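Local coordinates for mannosylglycerate hydrolase MGH1-like glycoside hydrolase domain-containing protein (Thermus thermophilus HB8, PDB 4WVA) that hydrolyses mannosylglycerate, a solute made by thermophiles under osmotic stress, to mannose and glycerate, and can also split glucosylglycerate, at residues 10-15 with 37-42; 25-30 with 191-196; 55-60 with 73-78. All blocks are in the same frame, centred on the assembly; numbering follows the deposited sequence.

Contact 1: residues 10-15 with 37-42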
ATOM      1  N   GLU A  10       6.603  10.976 -40.433  1.00 13.68           N
ATOM      2  CA  GLU A  10       7.746  11.376 -41.248  1.00 14.81           C
ATOM      3  C   GLU A  10       9.038  11.427 -40.419  1.00 13.99           C
ATOM      4  O   GLU A  10      10.089  10.933 -40.861  1.00 13.63           O
ATOM      5  CB  GLU A  10       7.473  12.727 -41.918  1.00 17.65           C
ATOM      6  CG  GLU A  10       8.624  13.246 -42.751  1.00 21.26           C
ATOM      7  CD  GLU A  10       8.435  14.688 -43.184  1.00 25.27           C
ATOM      8  OE1 GLU A  10       7.265  15.166 -43.243  1.00 27.49           O
ATOM      9  OE2 GLU A  10       9.482  15.333 -43.464  1.00 30.34           O
ATOM     10  N   VAL A  11       8.958  11.988 -39.215  1.00 13.36           N
ATOM     11  CA  VAL A  11      10.134  12.066 -38.334  1.00 12.96           C
ATOM     12  C   VAL A  11      10.634  10.675 -37.977  1.00 12.59           C
ATOM     13  O   VAL A  11      11.841  10.403 -38.051  1.00 12.09           O
ATOM     14  CB  VAL A  11       9.847  12.880 -37.049  1.00 13.42           C
ATOM     15  CG1 VAL A  11      11.003  12.752 -36.051  1.00 13.66           C
ATOM     16  CG2 VAL A  11       9.567  14.334 -37.400  1.00 14.13           C
ATOM     17  N   LEU A  12       9.724   9.784 -37.582  1.00 12.19           N
ATOM     18  CA  LEU A  12      10.140   8.428 -37.200  1.00 12.30           C
ATOM     19  C   LEU A  12      10.757   7.690 -38.376  1.00 12.18           C
ATOM     20  O   LEU A  12      11.789   7.041 -38.230  1.00 11.70           O
ATOM     21  CB  LEU A  12       8.987   7.632 -36.616  1.00 12.17           C
ATOM     22  CG  LEU A  12       8.449   8.111 -35.264  1.00 12.42           C
ATOM     23  CD1 LEU A  12       7.413   7.140 -34.730  1.00 12.62           C
ATOM     24  CD2 LEU A  12       9.579   8.316 -34.254  1.00 12.81           C
ATOM     25  N   GLN A  13      10.121   7.787 -39.541  1.00 12.83           N
ATOM     26  CA  GLN A  13      10.672   7.122 -40.729  1.00 13.26           C
ATOM     27  C   GLN A  13      12.019   7.702 -41.171  1.00 13.32           C
ATOM     28  O   GLN A  13      12.902   6.946 -41.576  1.00 13.17           O
ATOM     29  CB  GLN A  13       9.660   7.110 -41.866  1.00 13.54           C
ATOM     30  CG  GLN A  13       8.411   6.278 -41.575  1.00 14.33           C
ATOM     31  CD  GLN A  13       8.586   4.778 -41.715  1.00 15.68           C
ATOM     32  OE1 GLN A  13       9.648   4.216 -41.440  1.00 17.09           O
ATOM     33  NE2 GLN A  13       7.511   4.108 -42.111  1.00 17.66           N
ATOM     34  N   ARG A  14      12.184   9.020 -41.066  1.00 14.02           N
ATOM     35  CA  ARG A  14      13.476   9.666 -41.355  1.00 15.26           C
ATOM     36  C   ARG A  14      14.565   9.218 -40.395  1.00 14.19           C
ATOM     37  O   ARG A  14      15.723   9.005 -40.810  1.00 14.04           O
ATOM     38  CB  ARG A  14      13.379  11.205 -41.323  1.00 18.10           C
ATOM     39  CG  ARG A  14      12.689  11.809 -42.541  1.00 22.75           C
ATOM     40  CD  ARG A  14      12.851  13.336 -42.598  1.00 27.62           C
ATOM     41  NE  ARG A  14      12.526  14.002 -41.324  1.00 32.23           N
ATOM     42  CZ  ARG A  14      13.341  14.785 -40.603  1.00 35.75           C
ATOM     43  NH1 ARG A  14      14.593  15.046 -40.991  1.00 39.49           N
ATOM     44  NH2 ARG A  14      12.902  15.320 -39.461  1.00 33.81           N
ATOM     45  N   ASN A  15      14.203   9.050 -39.114  1.00 12.85           N
ATOM     46  CA  ASN A  15      15.190   8.662 -38.104  1.00 12.62           C
ATOM     47  C   ASN A  15      15.374   7.146 -37.988  1.00 12.31           C
ATOM     48  O   ASN A  15      16.237   6.672 -37.248  1.00 12.56           O
ATOM     49  CB  ASN A  15      14.808   9.241 -36.731  1.00 12.42           C
ATOM     50  CG  ASN A  15      14.876  10.757 -36.674  1.00 12.24           C
ATOM     51  OD1 ASN A  15      14.360  11.371 -35.716  1.00 13.62           O
ATOM     52  ND2 ASN A  15      15.510  11.371 -37.642  1.00 11.45           N
ATOM     53  N   ALA A  37      12.535   2.875 -25.988  1.00  9.10           N
ATOM     54  CA  ALA A  37      11.346   2.380 -25.333  1.00  9.57           C
ATOM     55  C   ALA A  37      10.179   3.305 -25.661  1.00  9.54           C
ATOM     56  O   ALA A  37       9.122   2.831 -26.065  1.00  9.72           O
ATOM     57  CB  ALA A  37      11.554   2.277 -23.837  1.00  9.85           C
ATOM     58  N   PHE A  38      10.371   4.612 -25.510  1.00  9.57           N
ATOM     59  CA  PHE A  38       9.281   5.564 -25.848  1.00  9.46           C
ATOM     60  C   PHE A  38       8.980   5.503 -27.346  1.00  9.85           C
ATOM     61  O   PHE A  38       7.823   5.576 -27.748  1.00 10.21           O
ATOM     62  CB  PHE A  38       9.588   7.007 -25.444  1.00  9.40           C
ATOM     63  CG  PHE A  38       9.758   7.202 -23.965  1.00  9.40           C
ATOM     64  CD1 PHE A  38       8.673   7.081 -23.098  1.00  9.71           C
ATOM     65  CD2 PHE A  38      11.002   7.504 -23.427  1.00  9.93           C
ATOM     66  CE1 PHE A  38       8.834   7.254 -21.740  1.00  9.78           C
ATOM     67  CE2 PHE A  38      11.165   7.667 -22.059  1.00 10.01           C
ATOM     68  CZ  PHE A  38      10.074   7.545 -21.210  1.00 10.03           C
ATOM     69  N   ILE A  39      10.020   5.423 -28.171  1.00  9.73           N
ATOM     70  CA  ILE A  39       9.842   5.413 -29.621  1.00  9.81           C
ATOM     71  C   ILE A  39       9.007   4.229 -30.081  1.00 10.07           C
ATOM     72  O   ILE A  39       8.170   4.382 -30.960  1.00  9.35           O
ATOM     73  CB  ILE A  39      11.204   5.485 -30.347  1.00 10.04           C
ATOM     74  CG1 ILE A  39      11.859   6.849 -30.102  1.00 10.20           C
ATOM     75  CG2 ILE A  39      11.072   5.137 -31.832  1.00 10.62           C
ATOM     76  CD1 ILE A  39      13.350   6.859 -30.400  1.00 10.40           C
ATOM     77  N   ALA A  40       9.224   3.053 -29.486  1.00  9.56           N
ATOM     78  CA  ALA A  40       8.421   1.868 -29.798  1.00  9.98           C
ATOM     79  C   ALA A  40       6.918   2.103 -29.663  1.00  9.97           C
ATOM     80  O   ALA A  40       6.132   1.597 -30.463  1.00  9.54           O
ATOM     81  CB  ALA A  40       8.877   0.671 -28.957  1.00  9.66           C
ATOM     82  N   LEU A  41       6.504   2.898 -28.673  1.00 10.41           N
ATOM     83  CA  LEU A  41       5.087   3.267 -28.534  1.00 10.80           C
ATOM     84  C   LEU A  41       4.573   4.029 -29.752  1.00 11.01           C
ATOM     85  O   LEU A  41       3.426   3.820 -30.188  1.00 11.40           O
ATOM     86  CB  LEU A  41       4.864   4.083 -27.260  1.00 10.90           C
ATOM     87  CG  LEU A  41       5.100   3.341 -25.937  1.00 10.96           C
ATOM     88  CD1 LEU A  41       5.013   4.284 -24.734  1.00 11.63           C
ATOM     89  CD2 LEU A  41       4.130   2.177 -25.794  1.00 11.29           C
ATOM     90  N   GLY A  42       5.416   4.892 -30.319  1.00 10.80           N
ATOM     91  CA  GLY A  42       5.065   5.598 -31.540  1.00 11.10           C
ATOM     92  C   GLY A  42       4.894   4.657 -32.719  1.00 10.71           C
ATOM     93  O   GLY A  42       3.954   4.796 -33.498  1.00 10.71           O
TER
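In this (alpha/alpha)6-barrel hydrolase, Leu12 of the N-terminal helix 4-15 packs against Ile39 and Gly42 of helix 33-43. The meeting is small, burying 102 Å² in all, and without a hydrogen bond across it, with one leucine doing the work for its helix. The backbones come nearest at Leu12 and Gly42, whose CA atoms are 8.1 Å apart. With chi1 at -67°, Leu12 CG lies beside the backbone N and opposite the carbonyl carbon, which turns the fork of methyls toward helix 33-43, each prong meeting a different residue. CD1 comes over the backbone of Gly42, with 4.1 Å between Leu12 CD1 and Gly42 C. CD2 approaches the side methyl of Ile39, with 4.3 Å between Leu12 CD2 and Ile39 CG2. Ile39 offers this beta-branch rather than its longer arm, whose CD1 runs off in another direction.

Each residue type fits its place. Leucine is long enough to span the space between the helices while presenting two separate hydrocarbon ends. Glycine at position 42 exposes bare backbone to the first of these ends; a CB added there would point at the leucine and stand about 3.2 Å from Leu12 CD1, a tight approach. Isoleucine, one turn back, offers a beta-branched methyl to the second prong, and its side chain lies about 4 Å from that of Asp35, a residue that probably binds substrate.

Helix 409-418 packs against both members of the pair, receiving Leu12 on Leu416 and Ile39 on Ser409. On its other flanks helix 33-43 is enclosed by helix 356-368, which Phe38 meets, and by helix 107-117, against which Ala37, Ala40 and Leu41 lie.

Contact 2: residues 25-30 with 191-196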
ATOM      1  N   HIS A  25      18.752  12.927 -35.859  1.00 13.95           N
ATOM      2  CA  HIS A  25      19.807  12.913 -36.878  1.00 15.37           C
ATOM      3  C   HIS A  25      21.022  13.718 -36.426  1.00 14.30           C
ATOM      4  O   HIS A  25      20.882  14.836 -35.949  1.00 15.08           O
ATOM      5  CB  HIS A  25      19.290  13.514 -38.193  1.00 17.26           C
ATOM      6  CG  HIS A  25      20.316  13.511 -39.282  1.00 20.39           C
ATOM      7  ND1 HIS A  25      21.074  14.618 -39.585  1.00 23.03           N
ATOM      8  CD2 HIS A  25      20.773  12.511 -40.076  1.00 22.46           C
ATOM      9  CE1 HIS A  25      21.926  14.317 -40.550  1.00 23.35           C
ATOM     10  NE2 HIS A  25      21.762  13.047 -40.871  1.00 23.44           N
ATOM     11  N   GLY A  26      22.207  13.145 -36.579  1.00 14.36           N
ATOM     12  CA  GLY A  26      23.454  13.861 -36.311  1.00 14.28           C
ATOM     13  C   GLY A  26      23.800  13.925 -34.838  1.00 13.73           C
ATOM     14  O   GLY A  26      24.856  13.428 -34.413  1.00 13.96           O
ATOM     15  N   LEU A  27      22.912  14.544 -34.059  1.00 12.63           N
ATOM     16  CA  LEU A  27      23.118  14.780 -32.626  1.00 12.29           C
ATOM     17  C   LEU A  27      23.238  13.482 -31.817  1.00 11.73           C
ATOM     18  O   LEU A  27      24.111  13.339 -30.932  1.00 11.70           O
ATOM     19  CB  LEU A  27      21.950  15.644 -32.091  1.00 12.05           C
ATOM     20  CG  LEU A  27      21.891  15.928 -30.585  1.00 12.25           C
ATOM     21  CD1 LEU A  27      23.139  16.629 -30.056  1.00 12.41           C
ATOM     22  CD2 LEU A  27      20.661  16.768 -30.255  1.00 12.21           C
ATOM     23  N   TYR A  28      22.345  12.544 -32.118  1.00 11.55           N
ATOM     24  CA  TYR A  28      22.274  11.275 -31.419  1.00 11.51           C
ATOM     25  C   TYR A  28      22.220  10.124 -32.416  1.00 11.78           C
ATOM     26  O   TYR A  28      21.182   9.492 -32.606  1.00 11.58           O
ATOM     27  CB  TYR A  28      21.027  11.260 -30.541  1.00 11.68           C
ATOM     28  CG  TYR A  28      20.940  12.324 -29.477  1.00 11.37           C
ATOM     29  CD1 TYR A  28      21.930  12.480 -28.517  1.00 11.42           C
ATOM     30  CD2 TYR A  28      19.824  13.153 -29.401  1.00 11.17           C
ATOM     31  CE1 TYR A  28      21.829  13.430 -27.523  1.00 11.22           C
ATOM     32  CE2 TYR A  28      19.708  14.107 -28.415  1.00 11.32           C
ATOM     33  CZ  TYR A  28      20.723  14.267 -27.490  1.00 11.30           C
ATOM     34  OH  TYR A  28      20.583  15.175 -26.477  1.00 11.07           O
ATOM     35  N   PRO A  29      23.362   9.821 -33.058  1.00 11.88           N
ATOM     36  CA  PRO A  29      23.381   8.958 -34.249  1.00 12.20           C
ATOM     37  C   PRO A  29      23.539   7.465 -33.936  1.00 12.63           C
ATOM     38  O   PRO A  29      24.183   6.708 -34.684  1.00 13.57           O
ATOM     39  CB  PRO A  29      24.583   9.520 -35.017  1.00 12.33           C
ATOM     40  CG  PRO A  29      25.536   9.862 -33.919  1.00 12.19           C
ATOM     41  CD  PRO A  29      24.682  10.425 -32.800  1.00 12.11           C
ATOM     42  N   TYR A  30      22.928   7.019 -32.833  1.00 12.20           N
ATOM     43  CA  TYR A  30      23.057   5.656 -32.372  1.00 12.17           C
ATOM     44  C   TYR A  30      21.727   5.289 -31.733  1.00 11.58           C
ATOM     45  O   TYR A  30      20.745   6.061 -31.838  1.00 11.19           O
ATOM     46  CB  TYR A  30      24.183   5.507 -31.323  1.00 12.64           C
ATOM     47  CG  TYR A  30      25.563   5.923 -31.773  1.00 13.55           C
ATOM     48  CD1 TYR A  30      26.239   5.172 -32.728  1.00 14.25           C
ATOM     49  CD2 TYR A  30      26.202   7.031 -31.221  1.00 14.00           C
ATOM     50  CE1 TYR A  30      27.517   5.531 -33.137  1.00 14.56           C
ATOM     51  CE2 TYR A  30      27.487   7.391 -31.634  1.00 14.60           C
ATOM     52  CZ  TYR A  30      28.122   6.628 -32.599  1.00 14.78           C
ATOM     53  OH  TYR A  30      29.411   6.952 -33.033  1.00 17.02           O
ATOM     54  N   LYS A 191      27.768  20.898 -32.588  1.00 16.44           N
ATOM     55  CA  LYS A 191      27.531  20.974 -34.053  1.00 16.41           C
ATOM     56  C   LYS A 191      26.035  21.113 -34.338  1.00 16.60           C
ATOM     57  O   LYS A 191      25.628  21.722 -35.322  1.00 16.91           O
ATOM     58  CB  LYS A 191      28.063  19.720 -34.764  1.00 17.06           C
ATOM     59  CG  LYS A 191      27.745  19.619 -36.258  1.00 18.17           C
ATOM     60  CD  LYS A 191      28.683  18.641 -36.978  1.00 19.38           C
ATOM     61  CE  LYS A 191      28.134  18.146 -38.316  1.00 20.61           C
ATOM     62  NZ  LYS A 191      27.535  19.185 -39.182  1.00 21.55           N
ATOM     63  N   HIS A 192      25.222  20.541 -33.452  1.00 15.43           N
ATOM     64  CA  HIS A 192      23.780  20.412 -33.673  1.00 15.93           C
ATOM     65  C   HIS A 192      22.885  21.295 -32.824  1.00 15.97           C
ATOM     66  O   HIS A 192      21.749  21.556 -33.204  1.00 15.48           O
ATOM     67  CB  HIS A 192      23.383  18.966 -33.421  1.00 15.81           C
ATOM     68  CG  HIS A 192      24.342  17.985 -33.988  1.00 15.96           C
ATOM     69  ND1 HIS A 192      24.379  17.666 -35.327  1.00 16.07           N
ATOM     70  CD2 HIS A 192      25.328  17.270 -33.402  1.00 15.94           C
ATOM     71  CE1 HIS A 192      25.339  16.787 -35.536  1.00 15.45           C
ATOM     72  NE2 HIS A 192      25.928  16.535 -34.387  1.00 16.13           N
ATOM     73  N   VAL A 193      23.381  21.721 -31.667  1.00 16.07           N
ATOM     74  CA  VAL A 193      22.583  22.450 -30.695  1.00 16.19           C
ATOM     75  C   VAL A 193      23.410  23.572 -30.119  1.00 16.86           C
ATOM     76  O   VAL A 193      24.581  23.370 -29.796  1.00 16.94           O
ATOM     77  CB  VAL A 193      22.161  21.524 -29.543  1.00 16.35           C
ATOM     78  CG1 VAL A 193      21.345  22.293 -28.512  1.00 16.02           C
ATOM     79  CG2 VAL A 193      21.380  20.342 -30.108  1.00 15.99           C
ATOM     80  N   ASN A 194      22.792  24.740 -29.971  1.00 17.81           N
ATOM     81  CA  ASN A 194      23.480  25.869 -29.367  1.00 19.86           C
ATOM     82  C   ASN A 194      23.966  25.535 -27.965  1.00 19.93           C
ATOM     83  O   ASN A 194      23.198  24.990 -27.172  1.00 16.86           O
ATOM     84  CB  ASN A 194      22.590  27.094 -29.295  1.00 21.29           C
ATOM     85  CG  ASN A 194      23.386  28.349 -28.991  1.00 23.53           C
ATOM     86  OD1 ASN A 194      23.704  28.638 -27.832  1.00 24.14           O
ATOM     87  ND2 ASN A 194      23.744  29.090 -30.042  1.00 26.95           N
ATOM     88  N   PRO A 195      25.231  25.892 -27.633  1.00 19.32           N
ATOM     89  CA  PRO A 195      25.742  25.602 -26.292  1.00 19.76           C
ATOM     90  C   PRO A 195      24.867  26.093 -25.139  1.00 19.33           C
ATOM     91  O   PRO A 195      24.895  25.471 -24.082  1.00 19.12           O
ATOM     92  CB  PRO A 195      27.105  26.333 -26.271  1.00 20.27           C
ATOM     93  CG  PRO A 195      27.534  26.332 -27.693  1.00 20.36           C
ATOM     94  CD  PRO A 195      26.269  26.519 -28.482  1.00 20.17           C
ATOM     95  N   GLU A 196      24.111  27.176 -25.334  1.00 19.20           N
ATOM     96  CA  GLU A 196      23.243  27.731 -24.292  1.00 19.41           C
ATOM     97  C   GLU A 196      22.113  26.756 -23.913  1.00 17.60           C
ATOM     98  O   GLU A 196      21.499  26.899 -22.857  1.00 16.57           O
ATOM     99  CB  GLU A 196      22.644  29.073 -24.715  1.00 23.03           C
ATOM    100  CG  GLU A 196      23.654  30.214 -24.802  1.00 26.48           C
ATOM    101  CD  GLU A 196      23.013  31.554 -25.150  1.00 31.96           C
ATOM    102  OE1 GLU A 196      21.900  31.843 -24.657  1.00 36.62           O
ATOM    103  OE2 GLU A 196      23.630  32.333 -25.916  1.00 36.35           O
TER
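Leu27 and His192 bring two irregular loops together with their CA atoms 5.8 Å apart, just after Gly26 has turned the first loop through a positive phi of 80°. The imidazole of His192 lies flat over the Gly26-Leu27 peptide: Leu27 N sits 3.5 Å above the middle of the ring, and Gly26 C is over the same face nearer the rim. Lys191 CB lies over the opposite face, which leaves the ring sandwiched. His192 CD2 lies 3.4 Å from Leu27 CA. A side chain at Gly26 would run into this ring, since a CB there would come within 2.8 Å of His192 CE1; glycine therefore suits both the turn and the neighbour.

Leu27 extends the contact along the second loop. Its CG is anti to the backbone N (chi1 175°), which carries the two methyls past the imidazole, and Leu27 CD2 reaches Val193 CG2 at 3.6 Å. The same leucine lays CG over the centre of the ring of Tyr28, a tyrosine that probably binds substrate and whose hydroxyl bonds to Glu393, the likely catalytic base, to Arg198 and to a bound Tris molecule. Branched, compact Val193 fills the space beside Leu27 and also touches Arg198.

Shortened to an alanine, His192 would lose its ring, and the Gly26-Leu27 peptide is likely to be left without its flat cover, with a gap beside Leu27.

No hydrogen bond joins the loops: His192 NE2 and Gly26 O are close but badly angled. The imidazole thus serves here as a flat surface, and cohesion comes from shape and dispersion, beside a site whose bonds are polar, since Leu27 touches Glu393 and Val193 touches Arg198.

Contact 3: residues 55-60 with 73-78; sequences LLCLFD and VFHEQS
The bond from Asp60 N to Leu56 O, 2.8 Å long, spans the helical turn that carries Cys57 and Leu58, the two residues that meet His75 and Val73 of the neighbouring segment. No hydrogen bond joins the segments themselves. Cys57 SG stands anti to its backbone N (chi1 -178°) and reaches the far end of the imidazole, 3.7 Å from His75 CE1. It lies 4.4 Å from the centroid of the His75 ring and 55° off the ring normal, an oblique sulfur-aromatic approach. A small, polarisable thiol suits this close approach.

The other pair is aliphatic. Leu58 leaves its helix pointing away from the strand, yet its side chain bends back and Leu58 CD1 comes 4.3 Å from Val73 CG2. Between Val73 and His75 the chain folds through an inverse gamma turn centred on Phe74, closed by a weak bond from His75 N to Val73 O. Val73 and His75 both point toward the helix, and Val73 CG1 packs 3.4 Å above one face of the His75 ring, toward its rim. The valine thus lies against the imidazole that the cysteine touches, while Phe20 stacks with the same ring and Gln31 makes a weak hydrogen bond to His75 NE2. The side chain of Leu58 is also about 4 Å from that of Leu33, which probably binds substrate.

Strand 72-74 is the middle one of a small antiparallel sheet, flanked by strands 31-32 and 97-98. Helix 48-62 packs beside this sheet, Cys57 and Leu58 also touching Gln31, and elsewhere on helices 107-117 and 121-146 through Leu55, Leu56 and Phe59.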
ATOM      1  N   LEU A  55      12.835  -2.911 -29.865  1.00 10.70           N
ATOM      2  CA  LEU A  55      13.289  -3.420 -28.576  1.00 11.23           C
ATOM      3  C   LEU A  55      14.094  -4.708 -28.747  1.00 11.87           C
ATOM      4  O   LEU A  55      15.016  -4.981 -27.983  1.00 11.92           O
ATOM      5  CB  LEU A  55      12.103  -3.631 -27.653  1.00 11.65           C
ATOM      6  CG  LEU A  55      11.245  -2.371 -27.478  1.00 12.41           C
ATOM      7  CD1 LEU A  55      10.142  -2.668 -26.487  1.00 13.61           C
ATOM      8  CD2 LEU A  55      12.107  -1.180 -27.074  1.00 12.98           C
ATOM      9  N   LEU A  56      13.758  -5.526 -29.737  1.00 12.91           N
ATOM     10  CA  LEU A  56      14.597  -6.697 -30.014  1.00 13.65           C
ATOM     11  C   LEU A  56      16.011  -6.238 -30.293  1.00 13.16           C
ATOM     12  O   LEU A  56      16.991  -6.841 -29.829  1.00 12.98           O
ATOM     13  CB  LEU A  56      14.087  -7.470 -31.228  1.00 15.08           C
ATOM     14  CG  LEU A  56      12.755  -8.187 -31.059  1.00 17.46           C
ATOM     15  CD1 LEU A  56      12.286  -8.783 -32.382  1.00 18.34           C
ATOM     16  CD2 LEU A  56      12.917  -9.269 -30.032  1.00 17.56           C
ATOM     17  N   CYS A  57      16.124  -5.185 -31.096  1.00 12.99           N
ATOM     18  CA  CYS A  57      17.435  -4.678 -31.493  1.00 12.81           C
ATOM     19  C   CYS A  57      18.223  -4.187 -30.273  1.00 12.12           C
ATOM     20  O   CYS A  57      19.395  -4.499 -30.109  1.00 11.60           O
ATOM     21  CB  CYS A  57      17.252  -3.568 -32.515  1.00 13.04           C
ATOM     22  SG  CYS A  57      18.781  -2.868 -33.153  1.00 13.36           S
ATOM     23  N   LEU A  58      17.565  -3.399 -29.416  1.00 11.56           N
ATOM     24  CA  LEU A  58      18.181  -2.914 -28.192  1.00 11.75           C
ATOM     25  C   LEU A  58      18.799  -4.057 -27.357  1.00 11.64           C
ATOM     26  O   LEU A  58      19.955  -3.971 -26.926  1.00 12.28           O
ATOM     27  CB  LEU A  58      17.145  -2.136 -27.376  1.00 11.84           C
ATOM     28  CG  LEU A  58      17.600  -1.596 -26.023  1.00 11.85           C
ATOM     29  CD1 LEU A  58      18.750  -0.624 -26.144  1.00 11.93           C
ATOM     30  CD2 LEU A  58      16.398  -0.966 -25.321  1.00 12.03           C
ATOM     31  N   PHE A  59      18.037  -5.129 -27.136  1.00 11.96           N
ATOM     32  CA  PHE A  59      18.541  -6.247 -26.333  1.00 12.31           C
ATOM     33  C   PHE A  59      19.558  -7.087 -27.078  1.00 13.10           C
ATOM     34  O   PHE A  59      20.621  -7.447 -26.533  1.00 13.39           O
ATOM     35  CB  PHE A  59      17.398  -7.119 -25.823  1.00 12.77           C
ATOM     36  CG  PHE A  59      16.733  -6.559 -24.606  1.00 12.78           C
ATOM     37  CD1 PHE A  59      17.236  -6.823 -23.347  1.00 12.69           C
ATOM     38  CD2 PHE A  59      15.634  -5.729 -24.722  1.00 12.60           C
ATOM     39  CE1 PHE A  59      16.641  -6.297 -22.219  1.00 12.78           C
ATOM     40  CE2 PHE A  59      15.031  -5.208 -23.601  1.00 12.88           C
ATOM     41  CZ  PHE A  59      15.544  -5.477 -22.350  1.00 12.54           C
ATOM     42  N   ASP A  60      19.248  -7.403 -28.332  1.00 13.29           N
ATOM     43  CA  ASP A  60      20.118  -8.311 -29.111  1.00 14.53           C
ATOM     44  C   ASP A  60      21.526  -7.751 -29.316  1.00 15.51           C
ATOM     45  O   ASP A  60      22.518  -8.496 -29.219  1.00 16.28           O
ATOM     46  CB  ASP A  60      19.483  -8.620 -30.469  1.00 14.99           C
ATOM     47  CG  ASP A  60      18.381  -9.639 -30.385  1.00 15.88           C
ATOM     48  OD1 ASP A  60      18.296 -10.354 -29.383  1.00 16.56           O
ATOM     49  OD2 ASP A  60      17.601  -9.736 -31.351  1.00 18.31           O
ATOM     50  N   VAL A  73      23.877   1.862 -27.687  1.00 11.79           N
ATOM     51  CA  VAL A  73      24.423   0.848 -28.569  1.00 12.32           C
ATOM     52  C   VAL A  73      25.002   1.584 -29.780  1.00 12.29           C
ATOM     53  O   VAL A  73      24.265   2.238 -30.545  1.00 11.49           O
ATOM     54  CB  VAL A  73      23.372  -0.174 -29.040  1.00 12.69           C
ATOM     55  CG1 VAL A  73      24.020  -1.276 -29.855  1.00 13.15           C
ATOM     56  CG2 VAL A  73      22.646  -0.785 -27.854  1.00 13.59           C
ATOM     57  N   PHE A  74      26.317   1.477 -29.945  1.00 12.80           N
ATOM     58  CA  PHE A  74      27.034   2.241 -30.982  1.00 13.17           C
ATOM     59  C   PHE A  74      27.006   1.524 -32.348  1.00 14.33           C
ATOM     60  O   PHE A  74      28.061   1.175 -32.927  1.00 14.32           O
ATOM     61  CB  PHE A  74      28.480   2.531 -30.542  1.00 13.68           C
ATOM     62  CG  PHE A  74      28.597   3.440 -29.339  1.00 13.27           C
ATOM     63  CD1 PHE A  74      28.168   4.755 -29.407  1.00 13.34           C
ATOM     64  CD2 PHE A  74      29.156   2.997 -28.135  1.00 13.32           C
ATOM     65  CE1 PHE A  74      28.295   5.612 -28.321  1.00 13.20           C
ATOM     66  CE2 PHE A  74      29.277   3.850 -27.048  1.00 12.92           C
ATOM     67  CZ  PHE A  74      28.847   5.161 -27.138  1.00 13.12           C
ATOM     68  N   HIS A  75      25.807   1.316 -32.876  1.00 14.20           N
ATOM     69  CA  HIS A  75      25.657   0.753 -34.213  1.00 14.38           C
ATOM     70  C   HIS A  75      26.470   1.539 -35.244  1.00 15.86           C
ATOM     71  O   HIS A  75      26.465   2.765 -35.235  1.00 14.62           O
ATOM     72  CB  HIS A  75      24.205   0.776 -34.678  1.00 14.32           C
ATOM     73  CG  HIS A  75      23.254   0.048 -33.779  1.00 13.36           C
ATOM     74  ND1 HIS A  75      23.170  -1.326 -33.725  1.00 12.94           N
ATOM     75  CD2 HIS A  75      22.341   0.520 -32.893  1.00 13.09           C
ATOM     76  CE1 HIS A  75      22.227  -1.671 -32.864  1.00 13.40           C
ATOM     77  NE2 HIS A  75      21.706  -0.569 -32.354  1.00 12.92           N
ATOM     78  N   GLU A  76      27.149   0.803 -36.125  1.00 19.89           N
ATOM     79  CA  GLU A  76      27.853   1.397 -37.269  1.00 24.34           C
ATOM     80  C   GLU A  76      26.831   1.880 -38.298  1.00 27.32           C
ATOM     81  O   GLU A  76      25.776   1.258 -38.468  1.00 28.30           O
ATOM     82  CB  GLU A  76      28.802   0.377 -37.919  1.00 28.89           C
ATOM     83  CG  GLU A  76      29.848  -0.199 -36.965  1.00 32.96           C
ATOM     84  CD  GLU A  76      31.121  -0.698 -37.652  1.00 37.61           C
ATOM     85  OE1 GLU A  76      31.314  -0.434 -38.864  1.00 42.65           O
ATOM     86  OE2 GLU A  76      31.952  -1.343 -36.966  1.00 41.49           O
ATOM     87  N   GLN A  77      27.142   2.992 -38.963  1.00 29.55           N
ATOM     88  CA  GLN A  77      26.280   3.578 -39.998  1.00 32.65           C
ATOM     89  C   GLN A  77      26.065   2.589 -41.132  1.00 31.08           C
ATOM     90  O   GLN A  77      27.003   1.933 -41.574  1.00 32.64           O
ATOM     91  CB  GLN A  77      26.912   4.874 -40.553  1.00 36.40           C
ATOM     92  CG  GLN A  77      26.053   5.677 -41.537  1.00 40.34           C
ATOM     93  CD  GLN A  77      24.791   6.284 -40.920  1.00 44.11           C
ATOM     94  OE1 GLN A  77      23.799   5.586 -40.681  1.00 44.67           O
ATOM     95  NE2 GLN A  77      24.815   7.597 -40.686  1.00 46.20           N
ATOM     96  N   SER A  78      24.815   2.464 -41.565  1.00 31.01           N
ATOM     97  CA  SER A  78      24.463   1.617 -42.698  1.00 28.87           C
ATOM     98  C   SER A  78      23.737   2.448 -43.738  1.00 28.23           C
ATOM     99  O   SER A  78      23.170   3.491 -43.435  1.00 27.37           O
ATOM    100  CB  SER A  78      23.568   0.473 -42.255  1.00 29.71           C
ATOM    101  OG  SER A  78      22.365   0.974 -41.729  1.00 31.05           O
TER

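Contacts 1 and 3 are buried and share a region: helices 33-43 and 48-62 follow each other in the chain, and Ala37 and Ala40 of the first rest on Leu55 of the second. Contact 1 joins helix to helix through leucine methyls set on a methyl and on bare glycine backbone, whereas contact 3 sets a helix on a short strand and adds a sulfur-aromatic approach. Contact 2, only partly buried, ties two loops far apart in sequence and relies on an imidazole laid over a peptide, next to the catalytic pocket. It reaches contact 3 through Tyr30, which packs on residues 73-75. None of the three has a hydrogen bond across it.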